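Local coordinates for putative lipoprotein (Bacteroides thetaiotaomicron, PDB 4Q1Z) that is of unknown function but, as a two-domain lipoprotein of the DUF4876 family, is probably tethered to a bacterial membrane by a lipid anchor, at residues Y114-R119 with T339-G344; R128-E133 with T259-G264; G218-F223 with P384-N389; G332-G337 with F378-V383. All coordinates share one frame; numbering follows the deposited sequence.

All four contacts belong to the domain built around one large mixed sheet, and they differ in burial and chemistry. Contact 2 is the buried one: neutral side chains at and just before the start of strand 131-136 grip a loop residue through hydrogen bonds. Contacts 1, 3 and 4 are partly buried. Contact 1 joins two loops mainly through backbone bonds, contact 3 uses a salt bridge, and contact 4 relies on a guanidinium stacked on an indole. Contacts 1 and 4 meet where Gly344 pairs with Val382 at the edge of the sheet, Asp129 of contact 2 accepts from Tyr114 and Ser118 of contact 1, and contacts 2 and 3 join through Glu133 and Arg387 N.

Contact 1 (Y114-R119 with T339-G344)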
loop_
_atom_site.group_PDB
_atom_site.type_symbol
_atom_site.label_atom_id
_atom_site.label_comp_id
_atom_site.label_asym_id
_atom_site.label_seq_id
_atom_site.Cartn_x
_atom_site.Cartn_y
_atom_site.Cartn_z
ATOM N N TYR A 114 -9.630 7.127 4.882
ATOM C CA TYR A 114 -10.819 7.790 5.414
ATOM C C TYR A 114 -11.050 9.045 4.587
ATOM O O TYR A 114 -10.166 9.888 4.515
ATOM C CB TYR A 114 -10.668 8.054 6.909
ATOM C CG TYR A 114 -11.735 8.941 7.515
ATOM C CD1 TYR A 114 -13.094 8.670 7.325
ATOM C CD2 TYR A 114 -11.393 10.000 8.346
ATOM C CE1 TYR A 114 -14.077 9.458 7.921
ATOM C CE2 TYR A 114 -12.365 10.800 8.929
ATOM C CZ TYR A 114 -13.704 10.536 8.703
ATOM O OH TYR A 114 -14.650 11.338 9.286
ATOM N N TYR A 115 -12.212 9.135 3.900
ATOM C CA TYR A 115 -12.504 10.206 2.926
ATOM C C TYR A 115 -13.881 10.899 2.999
ATOM O O TYR A 115 -14.050 11.937 2.346
ATOM C CB TYR A 115 -12.405 9.608 1.493
ATOM C CG TYR A 115 -13.343 8.440 1.214
ATOM C CD1 TYR A 115 -14.682 8.657 0.886
ATOM C CD2 TYR A 115 -12.879 7.124 1.222
ATOM C CE1 TYR A 115 -15.556 7.595 0.672
ATOM C CE2 TYR A 115 -13.738 6.053 0.974
ATOM C CZ TYR A 115 -15.078 6.295 0.686
ATOM O OH TYR A 115 -15.952 5.263 0.427
ATOM N N CYS A 116 -14.878 10.311 3.675
ATOM C CA CYS A 116 -16.250 10.816 3.536
ATOM C C CYS A 116 -16.592 12.029 4.440
ATOM O O CYS A 116 -17.698 12.591 4.328
ATOM C CB CYS A 116 -17.259 9.687 3.713
ATOM S SG CYS A 116 -17.404 9.103 5.417
ATOM N N GLY A 117 -15.664 12.424 5.301
ATOM C CA GLY A 117 -15.948 13.504 6.224
ATOM C C GLY A 117 -16.801 13.026 7.387
ATOM O O GLY A 117 -17.197 11.850 7.448
ATOM N N SER A 118 -17.064 13.927 8.338
ATOM C CA SER A 118 -17.854 13.621 9.524
ATOM C C SER A 118 -18.825 14.766 9.820
ATOM O O SER A 118 -18.795 15.780 9.122
ATOM C CB SER A 118 -16.934 13.357 10.709
ATOM O OG SER A 118 -15.957 14.376 10.822
ATOM N N ARG A 119 -19.712 14.586 10.824
ATOM C CA ARG A 119 -20.698 15.598 11.197
ATOM C C ARG A 119 -20.467 16.139 12.605
ATOM O O ARG A 119 -20.605 15.373 13.566
ATOM C CB ARG A 119 -22.125 15.031 11.118
ATOM C CG ARG A 119 -22.664 14.834 9.714
ATOM C CD ARG A 119 -23.820 13.850 9.734
ATOM N NE ARG A 119 -24.259 13.470 8.390
ATOM C CZ ARG A 119 -25.195 14.113 7.695
ATOM N NH1 ARG A 119 -25.798 15.183 8.205
ATOM N NH2 ARG A 119 -25.526 13.699 6.479
ATOM N N THR A 339 -22.150 9.874 2.786
ATOM C CA THR A 339 -21.244 10.982 3.001
ATOM C C THR A 339 -21.411 11.446 4.449
ATOM O O THR A 339 -22.508 11.347 5.023
ATOM C CB THR A 339 -21.459 12.123 1.994
ATOM O OG1 THR A 339 -22.748 12.729 2.153
ATOM C CG2 THR A 339 -21.214 11.695 0.571
ATOM N N TYR A 340 -20.317 11.907 5.013
ATOM C CA TYR A 340 -20.277 12.500 6.326
ATOM C C TYR A 340 -20.795 11.599 7.412
ATOM O O TYR A 340 -21.509 12.035 8.268
ATOM C CB TYR A 340 -20.979 13.854 6.328
ATOM C CG TYR A 340 -20.365 14.828 5.371
ATOM C CD1 TYR A 340 -19.187 15.464 5.659
ATOM C CD2 TYR A 340 -20.942 15.074 4.167
ATOM C CE1 TYR A 340 -18.617 16.337 4.770
ATOM C CE2 TYR A 340 -20.379 15.942 3.278
ATOM C CZ TYR A 340 -19.215 16.562 3.584
ATOM O OH TYR A 340 -18.679 17.425 2.692
ATOM N N CYS A 341 -20.397 10.337 7.372
ATOM C CA CYS A 341 -20.812 9.348 8.362
ATOM C C CYS A 341 -19.665 8.963 9.311
ATOM O O CYS A 341 -19.896 8.230 10.279
ATOM C CB CYS A 341 -21.444 8.120 7.709
ATOM S SG CYS A 341 -20.349 7.193 6.622
ATOM N N GLY A 342 -18.474 9.508 9.058
ATOM C CA GLY A 342 -17.281 9.299 9.870
ATOM C C GLY A 342 -16.764 7.885 9.843
ATOM O O GLY A 342 -16.222 7.419 10.841
ATOM N N LEU A 343 -16.962 7.183 8.714
ATOM C CA LEU A 343 -16.533 5.801 8.521
ATOM C C LEU A 343 -15.594 5.693 7.331
ATOM O O LEU A 343 -15.725 6.419 6.330
ATOM C CB LEU A 343 -17.734 4.848 8.338
ATOM C CG LEU A 343 -18.835 4.858 9.430
ATOM C CD1 LEU A 343 -19.959 3.908 9.077
ATOM C CD2 LEU A 343 -18.285 4.532 10.815
ATOM N N GLY A 344 -14.647 4.775 7.450
ATOM C CA GLY A 344 -13.674 4.555 6.402
ATOM C C GLY A 344 -13.621 3.129 5.915
ATOM O O GLY A 344 -14.570 2.356 6.087
HETATM O O HOH W 1 -14.442 7.173 3.947
#
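Three hydrogen bonds tie Cys116, Gly117 and Arg119 to Tyr340 and Gly342, and two of them run between backbones. Tyr340 N donates to Cys116 O at 2.8 Å from above the carbonyl plane, 43° out of it, whereas Gly342 N approaches Gly117 O at 3.1 Å within that carbonyl's plane. Gly117 O also receives the CA hydrogen of Tyr340, with a CA to O distance of 3.3 Å. The third bond, from Arg119 NE to Tyr340 O at 3.1 Å, is weak, as its N-H...O angle of 125° indicates. Water 1 adds an indirect link, accepting from Tyr115 N and donating to Leu343 O.

Among the non-bonded contacts, Cys116 SG comes within 3.3 Å of Leu343 O. With SG held between the backbone N and the carbonyl carbon (chi1 72°), Cys116 SG also lies 3.7 Å from Cys341 SG, an apolar contact too long for a disulfide. Cys116 O sits 3.5 Å above one face of the Tyr340 ring, offset toward its rim. Leu343 O lies in plane at the edge of the Tyr114 ring. Tyr114 OH rests 3.4 Å from Gly342 CA, while its hydrogen bond goes to Asp129, which also holds Ser118 OG.

The arrangement is that of two loops at the same end of neighbouring antiparallel strands, one leaving strand 108-114, the other leading into strand 344-347.

Contact 2 (R128-E133 with T259-G264); sequences RDQFYE and TSVFGG
The ring of Tyr132 meets Thr259 at its edge: Thr259 OG1 lies in the ring plane and donates to Tyr132 OH at 2.7 Å, the two side chains reaching tip to tip. The threonine methyl follows, with CG2 3.2 Å from Tyr132 OH. The other flat group is the amide of Gln130, which is met by the backbone of Thr259 at both of its polar atoms. Gln130 NE2 donates to Thr259 O at 3.0 Å, and that oxygen lies only 12° out of the amide plane, although the nitrogen stands above the plane of the Thr259 carbonyl. In return Thr259 N donates to Gln130 OE1 at 3.2 Å, on a lone pair and in the plane of the C=O. Counting partners beyond the two segments, two bonds grip each polar atom of this buried side chain, fixing which way round the amide is turned.

This joins Gln130, just ahead of strand 131-136, and Tyr132 within it to the loop before strand 265-269, where a type I beta turn spans Ser260 to Gly263, closed by Gly263 N to Ser260 O at 3.0 Å. Gln130 and Tyr132, two residues apart, both direct their CB toward the loop.

CG of Gln130 lies anti to the carbonyl carbon (chi1 -66°), and the chain is extended beyond it. The second partners of the amide are Tyr115 O, which accepts from NE2, and Gln200 NE2, which donates to OE1.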
loop_
_atom_site.group_PDB
_atom_site.type_symbol
_atom_site.label_atom_id
_atom_site.label_comp_id
_atom_site.label_asym_id
_atom_site.label_seq_id
_atom_site.Cartn_x
_atom_site.Cartn_y
_atom_site.Cartn_z
ATOM N N ARG A 128 -12.358 17.910 6.511
ATOM C CA ARG A 128 -10.885 18.079 6.585
ATOM C C ARG A 128 -10.159 16.972 7.364
ATOM O O ARG A 128 -8.934 17.031 7.487
ATOM C CB ARG A 128 -10.502 19.440 7.154
ATOM C CG ARG A 128 -11.413 20.555 6.713
ATOM C CD ARG A 128 -11.030 21.896 7.276
ATOM N NE ARG A 128 -11.811 22.946 6.619
ATOM C CZ ARG A 128 -11.466 23.502 5.467
ATOM N NH1 ARG A 128 -10.315 23.183 4.890
ATOM N NH2 ARG A 128 -12.249 24.410 4.899
ATOM N N ASP A 129 -10.889 15.941 7.828
ATOM C CA ASP A 129 -10.286 14.830 8.574
ATOM C C ASP A 129 -9.734 13.694 7.637
ATOM O O ASP A 129 -9.186 12.713 8.141
ATOM C CB ASP A 129 -11.269 14.272 9.633
ATOM C CG ASP A 129 -12.687 13.991 9.165
ATOM O OD1 ASP A 129 -12.943 14.065 7.931
ATOM O OD2 ASP A 129 -13.523 13.605 10.012
ATOM N N GLN A 130 -9.827 13.866 6.298
ATOM C CA GLN A 130 -9.352 12.905 5.287
ATOM C C GLN A 130 -7.885 12.473 5.509
ATOM O O GLN A 130 -7.031 13.320 5.771
ATOM C CB GLN A 130 -9.473 13.492 3.860
ATOM C CG GLN A 130 -10.897 13.737 3.389
ATOM C CD GLN A 130 -10.985 14.063 1.904
ATOM O OE1 GLN A 130 -10.174 14.811 1.334
ATOM N NE2 GLN A 130 -12.018 13.545 1.254
ATOM N N PHE A 131 -7.599 11.171 5.397
ATOM C CA PHE A 131 -6.249 10.630 5.526
ATOM C C PHE A 131 -6.120 9.310 4.736
ATOM O O PHE A 131 -7.116 8.637 4.444
ATOM C CB PHE A 131 -5.801 10.466 7.003
ATOM C CG PHE A 131 -6.298 9.234 7.727
ATOM C CD1 PHE A 131 -5.567 8.046 7.699
ATOM C CD2 PHE A 131 -7.506 9.253 8.423
ATOM C CE1 PHE A 131 -6.025 6.903 8.370
ATOM C CE2 PHE A 131 -7.956 8.116 9.104
ATOM C CZ PHE A 131 -7.202 6.954 9.086
ATOM N N TYR A 132 -4.863 8.969 4.398
ATOM C CA TYR A 132 -4.385 7.838 3.595
ATOM C C TYR A 132 -3.206 7.238 4.302
ATOM O O TYR A 132 -2.226 7.940 4.529
ATOM C CB TYR A 132 -3.946 8.336 2.178
ATOM C CG TYR A 132 -4.945 9.272 1.533
ATOM C CD1 TYR A 132 -4.876 10.650 1.741
ATOM C CD2 TYR A 132 -6.010 8.777 0.788
ATOM C CE1 TYR A 132 -5.831 11.509 1.212
ATOM C CE2 TYR A 132 -6.979 9.627 0.265
ATOM C CZ TYR A 132 -6.874 10.996 0.461
ATOM O OH TYR A 132 -7.804 11.848 -0.088
ATOM N N GLU A 133 -3.316 5.981 4.720
ATOM C CA GLU A 133 -2.240 5.302 5.421
ATOM C C GLU A 133 -1.655 4.241 4.495
ATOM O O GLU A 133 -2.360 3.362 4.029
ATOM C CB GLU A 133 -2.716 4.738 6.754
ATOM C CG GLU A 133 -1.631 4.031 7.541
ATOM C CD GLU A 133 -2.007 3.574 8.938
ATOM O OE1 GLU A 133 -2.944 4.155 9.534
ATOM O OE2 GLU A 133 -1.363 2.622 9.434
ATOM N N THR A 259 -10.568 15.248 -1.779
ATOM C CA THR A 259 -10.962 14.186 -2.703
ATOM C C THR A 259 -12.497 13.934 -2.454
ATOM O O THR A 259 -13.032 14.358 -1.436
ATOM C CB THR A 259 -10.029 12.959 -2.583
ATOM O OG1 THR A 259 -10.131 12.329 -1.304
ATOM C CG2 THR A 259 -8.579 13.304 -2.873
ATOM N N SER A 260 -13.209 13.336 -3.415
ATOM C CA SER A 260 -14.657 13.073 -3.329
ATOM C C SER A 260 -15.076 12.414 -1.998
ATOM O O SER A 260 -14.560 11.344 -1.641
ATOM C CB SER A 260 -15.100 12.194 -4.496
ATOM O OG SER A 260 -16.487 12.323 -4.743
ATOM N N VAL A 261 -16.014 13.065 -1.268
ATOM C CA VAL A 261 -16.584 12.547 -0.014
ATOM C C VAL A 261 -17.507 11.325 -0.372
ATOM O O VAL A 261 -17.904 10.560 0.512
ATOM C CB VAL A 261 -17.290 13.636 0.857
ATOM C CG1 VAL A 261 -16.311 14.744 1.275
ATOM C CG2 VAL A 261 -18.517 14.228 0.161
ATOM N N PHE A 262 -17.775 11.111 -1.685
ATOM C CA PHE A 262 -18.502 9.946 -2.191
ATOM C C PHE A 262 -17.574 8.783 -2.529
ATOM O O PHE A 262 -18.043 7.784 -3.028
ATOM C CB PHE A 262 -19.255 10.303 -3.467
ATOM C CG PHE A 262 -20.406 11.248 -3.306
ATOM C CD1 PHE A 262 -21.609 10.816 -2.756
ATOM C CD2 PHE A 262 -20.310 12.563 -3.743
ATOM C CE1 PHE A 262 -22.692 11.694 -2.619
ATOM C CE2 PHE A 262 -21.396 13.440 -3.623
ATOM C CZ PHE A 262 -22.582 12.999 -3.064
ATOM N N GLY A 263 -16.275 8.935 -2.340
ATOM C CA GLY A 263 -15.292 7.939 -2.723
ATOM C C GLY A 263 -14.529 8.411 -3.937
ATOM O O GLY A 263 -15.115 8.772 -4.970
ATOM N N GLY A 264 -13.213 8.446 -3.782
ATOM C CA GLY A 264 -12.290 8.817 -4.846
ATOM C C GLY A 264 -11.539 7.600 -5.332
ATOM O O GLY A 264 -11.635 6.531 -4.721
#

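Contact 3 (G218-F223 with P384-N389); sequences GSSSEF and PVMRRN
Arg387 reaches across to Ser220 and Glu222, and its side chain can be followed outward. CB leaves the backbone toward residues 218-223. CG lies anti to the carbonyl carbon (chi1 -66°), and from there the chain runs extended to NE. NE donates to water 2 at 2.7 Å, and the water in turn makes a weak bond to Glu222 OE1. Beyond CZ the two terminal nitrogens divide the work. NH1 donates to Ser220 OG at 3.1 Å, with an almost straight N-H...O angle of 176°. NH2 donates twice: to Ser220 O at 2.7 Å, from above that carbonyl's plane, and to Glu222 OE2 at 2.7 Å, which makes the salt bridge. Ser220 is thus gripped end-on by both nitrogens, one to each of its oxygens.

All three acceptors lie close to the guanidinium plane. Of the carboxylate only OE2 is bonded to NH2, on its syn side and with the nitrogen clearly out of the carboxylate plane; planes 86° apart are consistent with this one-oxygen bridge.

Alongside, selenomethionine Met386 sets its CE 3.5 Å from Ser220 OG and 3.7 Å from Ser221 OG, with SE 4.0 Å from Gly218 CA. Ser221 OG is bonded to Ser199 OG and donates to Gly218 O, leaving CE a van der Waals neighbour.

Glu222 is also held by Asn397 ND2 at OE2 and by Ile197 N at OE1. With its acceptor positioned from outside and every guanidinium nitrogen engaged, the arginine would be expected to stay charged and rotationally fixed, linking the loop before strand 223-224 to the chain that follows strand 378-382.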
loop_
_atom_site.group_PDB
_atom_site.type_symbol
_atom_site.label_atom_id
_atom_site.label_comp_id
_atom_site.label_asym_id
_atom_site.label_seq_id
_atom_site.Cartn_x
_atom_site.Cartn_y
_atom_site.Cartn_z
ATOM N N GLY A 218 -5.419 13.936 13.616
ATOM C CA GLY A 218 -4.460 13.795 12.522
ATOM C C GLY A 218 -3.126 14.491 12.712
ATOM O O GLY A 218 -2.330 14.549 11.770
ATOM N N SER A 219 -2.846 14.994 13.934
ATOM C CA SER A 219 -1.628 15.767 14.214
ATOM C C SER A 219 -0.335 14.965 14.062
ATOM O O SER A 219 0.658 15.559 13.640
ATOM C CB SER A 219 -1.679 16.443 15.588
ATOM O OG SER A 219 -1.786 15.521 16.662
ATOM N N SER A 220 -0.340 13.640 14.369
ATOM C CA SER A 220 0.875 12.800 14.298
ATOM C C SER A 220 1.126 12.205 12.905
ATOM O O SER A 220 2.047 11.396 12.753
ATOM C CB SER A 220 0.849 11.690 15.344
ATOM O OG SER A 220 -0.208 10.784 15.077
ATOM N N SER A 221 0.353 12.629 11.888
ATOM C CA SER A 221 0.555 12.209 10.489
ATOM C C SER A 221 1.960 12.588 10.072
ATOM O O SER A 221 2.416 13.671 10.429
ATOM C CB SER A 221 -0.459 12.889 9.565
ATOM O OG SER A 221 -1.804 12.522 9.822
ATOM N N GLU A 222 2.657 11.703 9.353
ATOM C CA GLU A 222 4.019 11.948 8.861
ATOM C C GLU A 222 4.006 13.077 7.840
ATOM O O GLU A 222 4.828 13.993 7.907
ATOM C CB GLU A 222 4.592 10.662 8.226
ATOM C CG GLU A 222 4.990 9.578 9.222
ATOM C CD GLU A 222 3.857 8.836 9.899
ATOM O OE1 GLU A 222 2.830 8.560 9.238
ATOM O OE2 GLU A 222 4.017 8.496 11.089
ATOM N N PHE A 223 3.039 13.020 6.918
ATOM C CA PHE A 223 2.874 13.982 5.831
ATOM C C PHE A 223 1.483 14.603 5.799
ATOM O O PHE A 223 0.552 14.115 6.441
ATOM C CB PHE A 223 3.184 13.324 4.466
ATOM C CG PHE A 223 4.662 13.231 4.195
ATOM C CD1 PHE A 223 5.416 12.188 4.717
ATOM C CD2 PHE A 223 5.320 14.238 3.502
ATOM C CE1 PHE A 223 6.798 12.140 4.525
ATOM C CE2 PHE A 223 6.698 14.202 3.331
ATOM C CZ PHE A 223 7.428 13.145 3.825
ATOM N N PRO A 384 -12.661 4.882 11.515
ATOM C CA PRO A 384 -11.247 5.131 11.165
ATOM C C PRO A 384 -10.317 5.078 12.359
ATOM O O PRO A 384 -10.668 5.548 13.444
ATOM C CB PRO A 384 -11.283 6.524 10.542
ATOM C CG PRO A 384 -12.652 6.614 9.996
ATOM C CD PRO A 384 -13.507 5.989 11.033
ATOM N N VAL A 385 -9.174 4.399 12.166
ATOM C CA VAL A 385 -8.107 4.251 13.162
ATOM C C VAL A 385 -6.785 4.524 12.468
ATOM O O VAL A 385 -6.583 4.055 11.350
ATOM C CB VAL A 385 -8.118 2.864 13.883
ATOM C CG1 VAL A 385 -6.868 2.664 14.741
ATOM C CG2 VAL A 385 -9.375 2.688 14.743
HETATM N N MSE A 386 -5.890 5.291 13.122
HETATM C CA MSE A 386 -4.541 5.555 12.612
HETATM C C MSE A 386 -3.553 4.561 13.232
HETATM O O MSE A 386 -3.516 4.422 14.466
HETATM C CB MSE A 386 -4.117 6.989 12.897
HETATM C CG MSE A 386 -4.526 7.950 11.802
HETATM SE SE MSE A 386 -4.436 9.749 12.472
HETATM C CE MSE A 386 -2.540 10.101 12.494
ATOM N N ARG A 387 -2.762 3.863 12.372
ATOM C CA ARG A 387 -1.769 2.857 12.757
ATOM C C ARG A 387 -2.481 1.658 13.451
ATOM O O ARG A 387 -2.052 1.166 14.499
ATOM C CB ARG A 387 -0.640 3.472 13.625
ATOM C CG ARG A 387 0.229 4.478 12.865
ATOM C CD ARG A 387 1.225 5.185 13.758
ATOM N NE ARG A 387 1.729 6.396 13.111
ATOM C CZ ARG A 387 1.358 7.633 13.419
ATOM N NH1 ARG A 387 0.520 7.851 14.422
ATOM N NH2 ARG A 387 1.854 8.668 12.751
ATOM N N ARG A 388 -3.576 1.187 12.833
ATOM C CA ARG A 388 -4.352 0.041 13.310
ATOM C C ARG A 388 -3.476 -1.220 13.243
ATOM O O ARG A 388 -2.578 -1.287 12.398
ATOM C CB ARG A 388 -5.637 -0.128 12.464
ATOM C CG ARG A 388 -6.668 -1.092 13.059
ATOM C CD ARG A 388 -7.703 -1.551 12.056
ATOM N NE ARG A 388 -8.476 -0.433 11.516
ATOM C CZ ARG A 388 -9.614 0.023 12.029
ATOM N NH1 ARG A 388 -10.135 -0.538 13.116
ATOM N NH2 ARG A 388 -10.243 1.039 11.460
ATOM N N ASN A 389 -3.733 -2.201 14.145
ATOM C CA ASN A 389 -3.017 -3.484 14.276
ATOM C C ASN A 389 -1.512 -3.271 14.446
ATOM O O ASN A 389 -0.719 -3.958 13.795
ATOM C CB ASN A 389 -3.270 -4.444 13.087
ATOM C CG ASN A 389 -4.674 -4.517 12.579
ATOM O OD1 ASN A 389 -5.642 -4.593 13.339
ATOM N ND2 ASN A 389 -4.805 -4.555 11.262
HETATM O O HOH W 2 2.424 5.698 10.556
#

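Contact 4 (G332-G337 with F378-V383); sequences GITWVG and FERGVV
Residues Thr334-Val336 run within 15° of the direction of Phe378-Gly381, and the CA atoms close from 6.9 Å between Thr334 and Phe378 to 4.7 Å between Val336 and Gly381. Most of the side-chain contact is made by Arg380 on Trp335. The guanidinium lies nearly flat on the indole, its plane 15° from that of the ring, and CZ is 4.0 Å from the centroid of the six-membered ring, an off-centre cation-pi contact. Arg380 CD covers the same ring in a CH-pi contact, 3.5 Å from that centroid. The bend at chi3 (-65°) carries NE over the indole, 3.3 Å from Trp335 CZ2.

Nearer the backbone of Arg380, Thr334 OG1 touches Arg380 CG at 3.5 Å. Water 3 binds this corner together: it accepts from Thr334 OG1 and from Arg380 NH1 and donates to Phe378 O. Val336 CG1 packs against Gly381 N at 3.9 Å.

Gly381 has positive phi and, with Val382, faces Gly344 as a G1 beta bulge. The contact sets the 332-337 loop against strand 378-382, outermost in the large sheet within this chain, where the chain turns a corner at Gly381.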
loop_
_atom_site.group_PDB
_atom_site.type_symbol
_atom_site.label_atom_id
_atom_site.label_comp_id
_atom_site.label_asym_id
_atom_site.label_seq_id
_atom_site.Cartn_x
_atom_site.Cartn_y
_atom_site.Cartn_z
ATOM N N GLY A 332 -12.392 -4.110 -8.838
ATOM C CA GLY A 332 -13.591 -3.839 -8.073
ATOM C C GLY A 332 -13.809 -2.403 -7.659
ATOM O O GLY A 332 -13.279 -1.461 -8.269
ATOM N N ILE A 333 -14.694 -2.263 -6.645
ATOM C CA ILE A 333 -15.171 -1.034 -6.006
ATOM C C ILE A 333 -15.346 -1.270 -4.513
ATOM O O ILE A 333 -15.819 -2.341 -4.107
ATOM C CB ILE A 333 -16.517 -0.544 -6.628
ATOM C CG1 ILE A 333 -17.636 -1.637 -6.619
ATOM C CG2 ILE A 333 -16.324 0.053 -8.006
ATOM C CD1 ILE A 333 -19.100 -1.115 -6.277
ATOM N N THR A 334 -15.013 -0.261 -3.710
ATOM C CA THR A 334 -15.185 -0.247 -2.239
ATOM C C THR A 334 -16.013 0.992 -1.917
ATOM O O THR A 334 -16.167 1.841 -2.789
ATOM C CB THR A 334 -13.854 -0.361 -1.471
ATOM O OG1 THR A 334 -14.141 -0.645 -0.102
ATOM C CG2 THR A 334 -12.985 0.870 -1.594
ATOM N N TRP A 335 -16.621 1.063 -0.731
ATOM C CA TRP A 335 -17.532 2.167 -0.374
ATOM C C TRP A 335 -17.825 2.163 1.114
ATOM O O TRP A 335 -17.448 1.225 1.814
ATOM C CB TRP A 335 -18.882 2.046 -1.167
ATOM C CG TRP A 335 -19.688 0.817 -0.819
ATOM C CD1 TRP A 335 -20.607 0.698 0.185
ATOM C CD2 TRP A 335 -19.548 -0.496 -1.394
ATOM N NE1 TRP A 335 -21.059 -0.603 0.267
ATOM C CE2 TRP A 335 -20.430 -1.358 -0.693
ATOM C CE3 TRP A 335 -18.765 -1.029 -2.435
ATOM C CZ2 TRP A 335 -20.581 -2.719 -1.028
ATOM C CZ3 TRP A 335 -18.884 -2.382 -2.740
ATOM C CH2 TRP A 335 -19.801 -3.207 -2.059
ATOM N N VAL A 336 -18.526 3.211 1.591
ATOM C CA VAL A 336 -18.987 3.344 2.972
ATOM C C VAL A 336 -20.490 3.639 2.909
ATOM O O VAL A 336 -21.181 3.606 3.929
ATOM C CB VAL A 336 -18.203 4.345 3.855
ATOM C CG1 VAL A 336 -16.776 3.882 4.054
ATOM C CG2 VAL A 336 -18.268 5.767 3.312
ATOM N N GLY A 337 -20.974 3.891 1.697
ATOM C CA GLY A 337 -22.388 4.061 1.393
ATOM C C GLY A 337 -23.048 5.350 1.786
ATOM O O GLY A 337 -24.231 5.518 1.532
ATOM N N PHE A 378 -10.919 -4.851 1.074
ATOM C CA PHE A 378 -11.207 -3.888 2.122
ATOM C C PHE A 378 -12.442 -4.173 2.952
ATOM O O PHE A 378 -13.508 -4.474 2.412
ATOM C CB PHE A 378 -11.364 -2.482 1.519
ATOM C CG PHE A 378 -10.050 -1.870 1.102
ATOM C CD1 PHE A 378 -9.496 -2.152 -0.142
ATOM C CD2 PHE A 378 -9.356 -1.026 1.960
ATOM C CE1 PHE A 378 -8.256 -1.633 -0.501
ATOM C CE2 PHE A 378 -8.130 -0.475 1.583
ATOM C CZ PHE A 378 -7.587 -0.783 0.357
ATOM N N GLU A 379 -12.304 -3.979 4.271
ATOM C CA GLU A 379 -13.408 -3.963 5.204
ATOM C C GLU A 379 -14.041 -2.588 5.033
ATOM O O GLU A 379 -13.316 -1.585 5.035
ATOM C CB GLU A 379 -12.946 -4.208 6.662
ATOM C CG GLU A 379 -12.652 -5.658 7.010
ATOM C CD GLU A 379 -13.842 -6.605 6.994
ATOM O OE1 GLU A 379 -14.997 -6.129 7.109
ATOM O OE2 GLU A 379 -13.609 -7.833 6.895
ATOM N N ARG A 380 -15.372 -2.543 4.847
ATOM C CA ARG A 380 -16.125 -1.322 4.599
ATOM C C ARG A 380 -16.873 -0.813 5.821
ATOM O O ARG A 380 -17.397 -1.610 6.603
ATOM C CB ARG A 380 -17.135 -1.573 3.488
ATOM C CG ARG A 380 -16.509 -1.850 2.143
ATOM C CD ARG A 380 -17.571 -2.022 1.104
ATOM N NE ARG A 380 -18.392 -3.206 1.352
ATOM C CZ ARG A 380 -18.121 -4.420 0.883
ATOM N NH1 ARG A 380 -17.032 -4.629 0.147
ATOM N NH2 ARG A 380 -18.937 -5.431 1.140
ATOM N N GLY A 381 -16.951 0.514 5.933
ATOM C CA GLY A 381 -17.656 1.214 7.000
ATOM C C GLY A 381 -17.117 1.001 8.398
ATOM O O GLY A 381 -17.900 0.907 9.342
ATOM N N VAL A 382 -15.782 0.921 8.537
ATOM C CA VAL A 382 -15.091 0.769 9.826
ATOM C C VAL A 382 -14.957 2.144 10.495
ATOM O O VAL A 382 -14.998 3.165 9.809
ATOM C CB VAL A 382 -13.691 0.093 9.691
ATOM C CG1 VAL A 382 -13.795 -1.316 9.148
ATOM C CG2 VAL A 382 -12.726 0.926 8.851
ATOM N N VAL A 383 -14.772 2.179 11.815
ATOM C CA VAL A 383 -14.490 3.449 12.472
ATOM C C VAL A 383 -13.016 3.727 12.168
ATOM O O VAL A 383 -12.191 2.861 12.492
ATOM C CB VAL A 383 -14.809 3.466 13.989
ATOM C CG1 VAL A 383 -14.298 4.751 14.634
ATOM C CG2 VAL A 383 -16.308 3.302 14.231
HETATM O O HOH W 3 -14.597 -3.211 0.152
#